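Local coordinates for protein ribonuclease VapC (Caulobacter crescentus, PDB 5K8J) that probably acts as the toxin of a VapBC toxin-antitoxin system, a magnesium-dependent PIN-domain ribonuclease, at residues T7-H12 and V110-D115; A30-I35 and V65-D70; G73-E78 and A99-A104. One frame throughout, in Å; residues are numbered along the deposited sequence.

In the fold
All three contacts belong to the PIN domain. Contacts 1 and 2 share its five-stranded parallel sheet. Contact 2 pairs the end strand 68-69 with strand 31-34, and contact 1 joins helix 7-15 to the end of strand 108-111 and the loop after it. Their centres lie about 15 Å apart, and Ala10 packs on Leu33 between them. Contact 3 crosses helices 73-86 and 93-104, centred about 14 Å from contact 2 and about 18 Å from contact 1. Its Gln101 bonds to Ser34 of contact 2. Along the chain, contact 2 closes before contact 3 opens. Contact 1 spans both: early and late residues meet there, with Thr111 by the predicted magnesium ligand Asp6.

Contact 1: T7-H12 and V110-D115; sequences TNVAIH and VTFNAD
The Phe112 ring lies against the first turns of helix 7-15, with Val9 over one face and the Asn8 carboxamide meeting it obliquely. Val9 CG2 sits 4.0 Å from the ring centroid and 10° off the normal, a CH-pi contact. CG2 stands beside the backbone N of Val9, anti to its carbonyl carbon, while CG1 is anti to N (chi1 177°). The same methyl is 3.8 Å from Val110 O. Asn8 CG comes to 3.5 Å from Phe112 CD2, with the amide plane inclined to the ring. One turn on, His12 offers a face to the edge of Phe112. Phe112 CE2 stands over the centre of the imidazole, 3.7 Å from His12 CD2, and the two planes meet at 70°. This is a T-shaped pair. His12 ND1 is hydrogen-bonded to Asp17, which restrains the turn of the imidazole.

In this parallel alpha/beta fold, helix 7-15 starts just after strand 3-5, whose neighbour in the sheet is strand 108-111. The contact thus lies at the C-terminal ends of two central strands. Thr111 forms an ST turn there: its OG1 accepts from Asn113 N at 2.9 Å in a nearly straight bond. The same OG1 hydrogen-bonds Asp6, a predicted magnesium ligand. Val20 of helix 18-26 packs on Val9, His12 and Phe112.

Contact 2: A30-I35 and V65-D70; sequences AILLSI and VLPVLD
Leu33 bonds to segment 65-70 through both its N and its O. Leu33 N donates to Pro67 O at 3.0 Å, and Leu33 O accepts from Leu69 N at 2.8 Å. A third bond runs from Ile35 N to Leu69 O at 2.9 Å. Val68 CA also approaches Leu33 O, in a CA-H...O contact. The backbones are closest here, in parallel register.

Side chains pack closely on each other in two places. Leu32 CD2 meets Pro67 CG at 3.7 Å, the two side chains crossing at about a right angle. Ile35 CD1 meets Val68 CG1 at 3.6 Å. Pro67 CD also lies against Ile31 O, at 3.3 Å. With Ile35 CG1 anti to its backbone N (chi1 -166°), CG2 falls between that N and the carbonyl carbon, near Leu69 O. Elsewhere the fit is looser. Leu33 CB and Val68 CG2 stay 4.3 Å apart, and Val68 is partly exposed. At the other end, Ile31 CG2 reaches Leu66 CD2 only at 4.2 Å.

Chains of the antitoxin VapB cover much of this edge, and one of them bonds to Val68. Within the chain, helices 35-45 and 49-65 make the beta-alpha-beta crossover between the two strands. Strand 3-5 flanks strand 31-34 on its other side.

Contact 3: G73-E78 and A99-A104; sequences GAAADE and AAQALA
The carboxylate of Glu78 lays one face on helix 93-104. Leu103 CB stands over that face, 3.7 Å from Glu78 CD and 3.6 Å from Glu78 OE2. Leu103 CD1 and the backbone N of Ala104 are on the same side of the group. Beyond the two segments, Glu78 OE1 makes salt bridges to Arg81 and to Lys64 of a third subunit. These two positive charges probably favour the ionised form of Glu78.

The other flat group is the Gln101 amide. It meets no atom of 73-78, and only the aliphatic stem touches: Gln101 CG packs on Ala75 CB at 3.8 Å. The stem runs on extended from CG. The amide reaches the sheet, where OE1 bonds to Ser34 OG and NE2 makes weak bonds to the carbonyls of Leu69 and Asp70.

Alanines bring the backbones close between these groups. Ala100 CB comes to 3.3 Å from Ala75 O and 3.7 Å from Glu78 CB. Glu78 CG lies 3.7 Å from Ala100 O. The Glu78 chain bends at chi2 (-77°), which turns CD back from an extended course and sets the carboxylate against Leu103. Ala104 CB is 4.2 Å from Glu78 CG.

No hydrogen bond joins the two segments. Ile40 of a VapB chain packs on Ala74 and Ala104, and Asp77 pairs with Arg38 of the second subunit. The segment axes approach to 8.0 Å at a crossing angle of 110°. This is a close helix crossing, with alanines at the nearest approach and Glu78 lying across helix 93-104. In this PIN domain it joins helix 73-86, which follows strand 68-69, to helix 93-104, which carries the predicted magnesium ligand Asp95.

Contact 1: T7-H12 and V110-D115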
# COMPACT_ATOMS: atom_id res chain seq x y z
N THR B 7 -16.90 8.75 19.06
CA THR B 7 -18.36 8.60 18.92
C THR B 7 -19.12 9.25 20.07
O THR B 7 -20.18 9.87 19.86
CB THR B 7 -18.71 7.12 18.83
OG1 THR B 7 -18.05 6.58 17.69
CG2 THR B 7 -20.21 6.92 18.73
N ASN B 8 -18.64 9.07 21.31
CA ASN B 8 -19.35 9.60 22.48
C ASN B 8 -19.50 11.10 22.35
O ASN B 8 -20.55 11.66 22.68
CB ASN B 8 -18.58 9.26 23.75
CG ASN B 8 -17.02 9.53 23.60
OD1 ASN B 8 -16.62 10.40 22.84
ND2 ASN B 8 -16.19 8.77 24.30
N VAL B 9 -18.45 11.78 21.88
CA VAL B 9 -18.51 13.22 21.68
C VAL B 9 -19.58 13.57 20.66
O VAL B 9 -20.37 14.50 20.85
CB VAL B 9 -17.12 13.77 21.26
CG1 VAL B 9 -17.19 15.27 20.98
CG2 VAL B 9 -16.08 13.49 22.33
N ALA B 10 -19.60 12.84 19.53
CA ALA B 10 -20.60 13.08 18.51
C ALA B 10 -22.01 12.81 19.01
O ALA B 10 -22.95 13.50 18.62
CB ALA B 10 -20.31 12.24 17.27
N ILE B 11 -22.19 11.77 19.82
CA ILE B 11 -23.49 11.51 20.44
C ILE B 11 -23.94 12.71 21.29
O ILE B 11 -25.11 13.12 21.25
CB ILE B 11 -23.47 10.21 21.27
CG1 ILE B 11 -23.46 9.00 20.37
CG2 ILE B 11 -24.69 10.13 22.24
CD1 ILE B 11 -23.18 7.70 21.08
N HIS B 12 -23.04 13.26 22.09
CA HIS B 12 -23.41 14.39 22.93
C HIS B 12 -23.77 15.61 22.09
O HIS B 12 -24.67 16.38 22.46
CB HIS B 12 -22.25 14.69 23.89
CG HIS B 12 -22.22 13.74 25.06
ND1 HIS B 12 -22.37 14.17 26.37
CD2 HIS B 12 -22.14 12.39 25.12
CE1 HIS B 12 -22.34 13.13 27.18
NE2 HIS B 12 -22.21 12.03 26.45
N VAL B 110 -10.22 13.26 19.78
CA VAL B 110 -10.88 13.93 20.89
C VAL B 110 -11.87 12.96 21.53
O VAL B 110 -12.77 12.44 20.85
CB VAL B 110 -11.63 15.17 20.40
CG1 VAL B 110 -12.33 15.85 21.54
CG2 VAL B 110 -10.67 16.13 19.73
N THR B 111 -11.71 12.72 22.82
CA THR B 111 -12.45 11.62 23.45
C THR B 111 -12.71 11.89 24.92
O THR B 111 -11.97 12.59 25.62
CB THR B 111 -11.71 10.28 23.28
OG1 THR B 111 -12.47 9.23 23.90
CG2 THR B 111 -10.37 10.31 23.92
N PHE B 112 -13.83 11.33 25.40
CA PHE B 112 -14.07 11.26 26.83
C PHE B 112 -13.39 10.08 27.51
O PHE B 112 -13.44 9.99 28.74
CB PHE B 112 -15.57 11.10 27.12
CG PHE B 112 -16.44 12.20 26.61
CD1 PHE B 112 -16.07 13.52 26.72
CD2 PHE B 112 -17.67 11.89 26.08
CE1 PHE B 112 -16.92 14.52 26.25
CE2 PHE B 112 -18.52 12.88 25.61
CZ PHE B 112 -18.14 14.19 25.69
N ASN B 113 -12.82 9.15 26.75
CA ASN B 113 -12.29 7.92 27.32
C ASN B 113 -10.82 7.78 27.00
O ASN B 113 -10.42 6.75 26.45
CB ASN B 113 -13.00 6.69 26.74
CG ASN B 113 -14.49 6.70 26.97
OD1 ASN B 113 -14.98 7.20 27.97
ND2 ASN B 113 -15.23 6.09 26.03
N ALA B 114 -9.99 8.78 27.34
CA ALA B 114 -8.61 8.77 26.89
C ALA B 114 -7.83 7.56 27.39
O ALA B 114 -6.93 7.06 26.69
CB ALA B 114 -7.91 10.05 27.33
N ASP B 115 -8.20 7.03 28.56
CA ASP B 115 -7.44 5.91 29.12
C ASP B 115 -7.49 4.68 28.24
O ASP B 115 -6.56 3.87 28.27
CB ASP B 115 -7.95 5.59 30.52
CG ASP B 115 -7.46 6.58 31.56
OD1 ASP B 115 -6.45 7.27 31.30
OD2 ASP B 115 -8.09 6.66 32.63

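Contact 2: A30-I35 and V65-D70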
# COMPACT_ATOMS: atom_id res chain seq x y z
N ALA B 30 -9.99 21.55 11.28
CA ALA B 30 -11.06 20.78 10.67
C ALA B 30 -11.60 19.77 11.67
O ALA B 30 -10.83 19.13 12.39
CB ALA B 30 -10.55 20.05 9.43
N ILE B 31 -12.91 19.58 11.65
CA ILE B 31 -13.57 18.60 12.52
C ILE B 31 -14.12 17.48 11.65
O ILE B 31 -14.94 17.72 10.76
CB ILE B 31 -14.66 19.29 13.34
CG1 ILE B 31 -13.97 20.30 14.27
CG2 ILE B 31 -15.45 18.26 14.13
CD1 ILE B 31 -14.90 21.11 15.10
N LEU B 32 -13.66 16.26 11.91
CA LEU B 32 -13.91 15.11 11.06
C LEU B 32 -14.70 14.08 11.84
O LEU B 32 -14.50 13.90 13.03
CB LEU B 32 -12.61 14.48 10.57
CG LEU B 32 -11.53 15.43 10.05
CD1 LEU B 32 -10.30 14.63 9.62
CD2 LEU B 32 -12.04 16.26 8.88
N LEU B 33 -15.60 13.39 11.15
CA LEU B 33 -16.40 12.32 11.73
C LEU B 33 -16.04 11.01 11.04
O LEU B 33 -16.06 10.93 9.80
CB LEU B 33 -17.89 12.61 11.52
CG LEU B 33 -18.85 11.71 12.29
CD1 LEU B 33 -18.73 11.94 13.78
CD2 LEU B 33 -20.26 12.01 11.82
N SER B 34 -15.79 9.96 11.83
CA SER B 34 -15.58 8.62 11.26
C SER B 34 -16.90 8.02 10.78
O SER B 34 -17.93 8.14 11.44
CB SER B 34 -14.99 7.73 12.33
OG SER B 34 -15.07 6.39 11.90
N ILE B 35 -16.85 7.32 9.64
CA ILE B 35 -18.01 6.56 9.16
C ILE B 35 -18.43 5.53 10.19
O ILE B 35 -19.61 5.14 10.25
CB ILE B 35 -17.68 5.93 7.81
CG1 ILE B 35 -18.96 5.41 7.10
CG2 ILE B 35 -16.69 4.77 7.95
CD1 ILE B 35 -19.74 6.46 6.47
N VAL B 65 -23.16 18.80 7.35
CA VAL B 65 -22.05 19.76 7.50
C VAL B 65 -20.71 19.06 7.67
O VAL B 65 -19.70 19.50 7.10
CB VAL B 65 -22.32 20.69 8.68
CG1 VAL B 65 -21.15 21.63 8.88
CG2 VAL B 65 -23.60 21.47 8.44
N LEU B 66 -20.66 18.05 8.50
CA LEU B 66 -19.38 17.47 8.88
C LEU B 66 -18.87 16.54 7.79
O LEU B 66 -19.64 15.75 7.22
CB LEU B 66 -19.49 16.67 10.17
CG LEU B 66 -19.86 17.48 11.41
CD1 LEU B 66 -19.94 16.57 12.60
CD2 LEU B 66 -18.86 18.62 11.70
N PRO B 67 -17.59 16.62 7.47
CA PRO B 67 -17.03 15.67 6.52
C PRO B 67 -16.77 14.32 7.19
O PRO B 67 -16.36 14.25 8.34
CB PRO B 67 -15.73 16.35 6.10
CG PRO B 67 -15.32 17.08 7.30
CD PRO B 67 -16.59 17.61 7.91
N VAL B 68 -17.07 13.25 6.46
CA VAL B 68 -16.99 11.88 6.98
C VAL B 68 -15.78 11.15 6.39
O VAL B 68 -15.53 11.18 5.17
CB VAL B 68 -18.31 11.14 6.70
CG1 VAL B 68 -18.18 9.68 7.05
CG2 VAL B 68 -19.42 11.78 7.54
N LEU B 69 -15.03 10.48 7.27
CA LEU B 69 -13.88 9.67 6.91
C LEU B 69 -14.32 8.24 6.71
O LEU B 69 -14.74 7.58 7.67
CB LEU B 69 -12.83 9.64 8.02
CG LEU B 69 -11.99 10.86 8.26
CD1 LEU B 69 -11.23 10.68 9.60
CD2 LEU B 69 -11.03 11.02 7.09
N ASP B 70 -14.17 7.73 5.50
CA ASP B 70 -14.47 6.33 5.26
C ASP B 70 -13.38 5.43 5.83
O ASP B 70 -12.26 5.88 6.09
CB ASP B 70 -14.63 6.07 3.76
CG ASP B 70 -15.90 6.69 3.19
OD1 ASP B 70 -16.77 7.11 4.00
OD2 ASP B 70 -16.03 6.77 1.96

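Contact 3: G73-E78 and A99-A104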
# COMPACT_ATOMS: atom_id res chain seq x y z
N GLY B 73 -8.32 0.90 3.28
CA GLY B 73 -7.13 0.11 3.50
C GLY B 73 -6.09 0.81 4.34
O GLY B 73 -5.42 0.20 5.17
N ALA B 74 -5.92 2.12 4.13
CA ALA B 74 -4.95 2.86 4.92
C ALA B 74 -5.28 2.82 6.40
O ALA B 74 -4.38 2.69 7.25
CB ALA B 74 -4.86 4.31 4.42
N ALA B 75 -6.56 2.94 6.75
CA ALA B 75 -6.96 2.82 8.15
C ALA B 75 -6.77 1.41 8.67
O ALA B 75 -6.34 1.22 9.81
CB ALA B 75 -8.43 3.25 8.30
N ALA B 76 -7.06 0.40 7.85
CA ALA B 76 -6.85 -0.97 8.30
C ALA B 76 -5.37 -1.29 8.47
O ALA B 76 -5.01 -2.06 9.37
CB ALA B 76 -7.52 -1.97 7.35
N ASP B 77 -4.50 -0.72 7.63
CA ASP B 77 -3.06 -0.86 7.85
C ASP B 77 -2.66 -0.26 9.20
O ASP B 77 -1.82 -0.82 9.92
CB ASP B 77 -2.28 -0.17 6.74
CG ASP B 77 -2.42 -0.85 5.38
OD1 ASP B 77 -2.86 -2.02 5.29
OD2 ASP B 77 -2.06 -0.19 4.38
N GLU B 78 -3.22 0.91 9.55
CA GLU B 78 -2.91 1.47 10.87
C GLU B 78 -3.42 0.55 11.98
O GLU B 78 -2.74 0.35 12.99
CB GLU B 78 -3.50 2.88 11.03
CG GLU B 78 -2.83 3.95 10.23
CD GLU B 78 -1.51 4.41 10.83
OE1 GLU B 78 -0.82 5.18 10.15
OE2 GLU B 78 -1.20 4.07 11.98
N ALA B 99 -9.39 5.46 16.03
CA ALA B 99 -8.05 5.99 16.23
C ALA B 99 -7.16 5.75 15.01
O ALA B 99 -6.34 6.60 14.65
CB ALA B 99 -7.43 5.36 17.47
N ALA B 100 -7.30 4.59 14.37
CA ALA B 100 -6.53 4.28 13.16
C ALA B 100 -6.81 5.28 12.04
O ALA B 100 -5.92 5.65 11.28
CB ALA B 100 -6.86 2.85 12.69
N GLN B 101 -8.05 5.74 11.94
CA GLN B 101 -8.37 6.73 10.92
C GLN B 101 -7.73 8.07 11.26
O GLN B 101 -7.26 8.77 10.37
CB GLN B 101 -9.87 6.89 10.84
CG GLN B 101 -10.56 5.64 10.34
CD GLN B 101 -12.05 5.82 10.33
OE1 GLN B 101 -12.68 5.68 11.36
NE2 GLN B 101 -12.63 6.11 9.17
N ALA B 102 -7.76 8.44 12.53
CA ALA B 102 -7.08 9.65 12.96
C ALA B 102 -5.59 9.59 12.65
O ALA B 102 -5.00 10.56 12.15
CB ALA B 102 -7.32 9.85 14.45
N LEU B 103 -4.96 8.46 12.95
CA LEU B 103 -3.55 8.29 12.61
C LEU B 103 -3.30 8.44 11.12
O LEU B 103 -2.37 9.13 10.71
CB LEU B 103 -3.05 6.93 13.09
CG LEU B 103 -2.90 6.81 14.61
CD1 LEU B 103 -2.95 5.36 15.07
CD2 LEU B 103 -1.60 7.41 15.03
N ALA B 104 -4.09 7.76 10.30
CA ALA B 104 -3.87 7.83 8.86
C ALA B 104 -4.02 9.24 8.32
O ALA B 104 -3.35 9.62 7.35
CB ALA B 104 -4.87 6.92 8.17